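Local coordinates for Lmo0812 protein (PDB 4YF1) that is a putative HD-domain pyrophosphohydrolase that may remove the 3'-diphosphate of the alarmone ppGpp, at residues E113-V118 against P171-E176. Numbering follows the deposited sequence. Where two conformers were deposited one is given.
Sequences EKALIV and PPFFDE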
loop_
_atom_site.group_PDB
_atom_site.type_symbol
_atom_site.label_atom_id
_atom_site.label_comp_id
_atom_site.label_asym_id
_atom_site.label_seq_id
_atom_site.Cartn_x
_atom_site.Cartn_y
_atom_site.Cartn_z
ATOM N N GLU A 113 7.472 3.697 14.378
ATOM C CA GLU A 113 8.740 3.173 13.814
ATOM C C GLU A 113 9.026 1.783 14.310
ATOM O O GLU A 113 9.488 0.947 13.526
ATOM C CB GLU A 113 9.886 4.136 14.137
ATOM C CG GLU A 113 9.639 5.514 13.509
ATOM C CD GLU A 113 10.554 6.615 14.008
ATOM O OE1 GLU A 113 10.890 6.647 15.221
ATOM O OE2 GLU A 113 10.886 7.489 13.170
ATOM N N LYS A 114 8.792 1.533 15.594
ATOM C CA LYS A 114 8.976 0.176 16.169
ATOM C C LYS A 114 8.005 -0.806 15.537
ATOM O O LYS A 114 8.370 -1.903 15.139
ATOM C CB LYS A 114 8.737 0.200 17.678
ATOM C CG LYS A 114 9.790 0.972 18.451
ATOM C CD LYS A 114 9.360 1.181 19.877
ATOM C CE LYS A 114 10.486 1.702 20.777
ATOM N NZ LYS A 114 11.179 0.552 21.427
ATOM N N ALA A 115 6.769 -0.368 15.353
ATOM C CA ALA A 115 5.749 -1.267 14.810
ATOM C C ALA A 115 6.054 -1.700 13.374
ATOM O O ALA A 115 5.778 -2.843 13.001
ATOM C CB ALA A 115 4.365 -0.622 14.893
ATOM N N LEU A 116 6.626 -0.795 12.579
ATOM C CA LEU A 116 6.957 -1.110 11.196
ATOM C C LEU A 116 7.990 -2.227 11.119
ATOM O O LEU A 116 7.891 -3.157 10.274
ATOM C CB LEU A 116 7.513 0.114 10.522
ATOM C CG LEU A 116 6.398 1.113 10.208
ATOM C CD1 LEU A 116 7.041 2.485 10.022
ATOM C CD2 LEU A 116 5.638 0.668 8.969
ATOM N N ILE A 117 8.965 -2.134 12.003
ATOM C CA ILE A 117 10.034 -3.158 12.050
ATOM C C ILE A 117 9.478 -4.482 12.564
ATOM O O ILE A 117 9.762 -5.530 11.969
ATOM C CB ILE A 117 11.211 -2.717 12.939
ATOM C CG1 ILE A 117 11.922 -1.519 12.307
ATOM C CG2 ILE A 117 12.207 -3.892 13.130
ATOM C CD1 ILE A 117 12.955 -0.819 13.178
ATOM N N VAL A 118 8.761 -4.473 13.685
ATOM C CA VAL A 118 8.270 -5.745 14.243
ATOM C C VAL A 118 7.262 -6.443 13.300
ATOM O O VAL A 118 7.358 -7.657 13.100
ATOM C CB VAL A 118 7.730 -5.592 15.655
ATOM C CG1 VAL A 118 7.226 -6.888 16.205
ATOM C CG2 VAL A 118 8.756 -4.977 16.597
ATOM N N PRO A 171 1.754 -3.099 21.148
ATOM C CA PRO A 171 0.731 -3.830 20.371
ATOM C C PRO A 171 0.670 -5.346 20.647
ATOM O O PRO A 171 1.718 -5.972 20.853
ATOM C CB PRO A 171 1.128 -3.566 18.915
ATOM C CG PRO A 171 2.015 -2.372 18.956
ATOM C CD PRO A 171 2.684 -2.349 20.286
ATOM N N PRO A 172 -0.539 -5.935 20.633
ATOM C CA PRO A 172 -0.640 -7.384 20.847
ATOM C C PRO A 172 0.253 -8.196 19.902
ATOM O O PRO A 172 0.780 -9.212 20.316
ATOM C CB PRO A 172 -2.114 -7.675 20.563
ATOM C CG PRO A 172 -2.829 -6.411 20.969
ATOM C CD PRO A 172 -1.875 -5.281 20.658
ATOM N N PHE A 173 0.448 -7.744 18.659
ATOM C CA PHE A 173 1.292 -8.499 17.732
ATOM C C PHE A 173 2.753 -8.597 18.166
ATOM O O PHE A 173 3.448 -9.509 17.701
ATOM C CB PHE A 173 1.146 -8.068 16.255
ATOM C CG PHE A 173 1.838 -6.774 15.882
ATOM C CD1 PHE A 173 3.178 -6.759 15.484
ATOM C CD2 PHE A 173 1.117 -5.566 15.843
ATOM C CE1 PHE A 173 3.810 -5.592 15.073
ATOM C CE2 PHE A 173 1.744 -4.399 15.439
ATOM C CZ PHE A 173 3.085 -4.386 15.066
ATOM N N PHE A 174 3.212 -7.716 19.070
ATOM C CA PHE A 174 4.616 -7.796 19.579
ATOM C C PHE A 174 4.810 -9.140 20.309
ATOM O O PHE A 174 5.852 -9.778 20.164
ATOM C CB PHE A 174 4.942 -6.628 20.521
ATOM C CG PHE A 174 5.364 -5.355 19.832
ATOM C CD1 PHE A 174 4.862 -4.984 18.605
ATOM C CD2 PHE A 174 6.228 -4.470 20.487
ATOM C CE1 PHE A 174 5.250 -3.803 18.014
ATOM C CE2 PHE A 174 6.640 -3.295 19.882
ATOM C CZ PHE A 174 6.151 -2.962 18.653
ATOM N N ASP A 175 3.780 -9.555 21.057
ATOM C CA ASP A 175 3.768 -10.828 21.792
ATOM C C ASP A 175 3.817 -12.028 20.827
ATOM O O ASP A 175 4.467 -13.031 21.124
ATOM C CB ASP A 175 2.523 -10.928 22.701
ATOM C CG ASP A 175 2.481 -9.840 23.786
ATOM O OD1 ASP A 175 3.563 -9.423 24.249
ATOM O OD2 ASP A 175 1.367 -9.409 24.181
ATOM N N GLU A 176 3.152 -11.912 19.675
ATOM C CA GLU A 176 3.155 -12.981 18.657
ATOM C C GLU A 176 4.576 -13.138 18.115
ATOM O O GLU A 176 5.053 -14.250 17.909
ATOM C CB GLU A 176 2.263 -12.723 17.445
ATOM C CG GLU A 176 0.794 -12.648 17.718
ATOM C CD GLU A 176 0.012 -12.239 16.484
ATOM O OE1 GLU A 176 0.192 -12.893 15.419
ATOM O OE2 GLU A 176 -0.794 -11.280 16.611
#
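Phe174 lies between Val118 and Pro171: the CG2 methyl of Val118 stands over one ring face, 4.1 Å from the centroid, a CH-pi contact 20° off the ring normal, while CD of Pro171 covers the centre of the opposite face. A broad, flat ring suits this place because a methyl and the compact pyrrolidine can pack on both faces at once. At its edge, near its plane, come Ala115 CA, Lys114 CB and Phe173 CZ. The Phe173 ring receives Phe174 CD1 on one face, toward the rim, and turns an edge to the helix, its CZ 3.7 Å from Ala115 O and 4.0 Å from Ala115 CB. Alanine's single methyl lets the ring tip come close to the backbone. The beta-branched Val118 serves both rings; with CG1 anti to the backbone N (chi1 180°), that methyl reaches Phe173 CE1 at 3.8 Å. These residues join helix 111-132 to the start of the last helix, 172-184, in this all-helical HD-type fold, the short segment axes 35° from parallel and 10.6 Å apart. The buried side-chain packing is apolar, and no hydrogen bond crosses it. Lys114 contributes only aliphatic carbon here; its long chain carries NZ, probably charged, away to hydrogen-bonding backbone carbonyls, including those of Val106 and Tyr163.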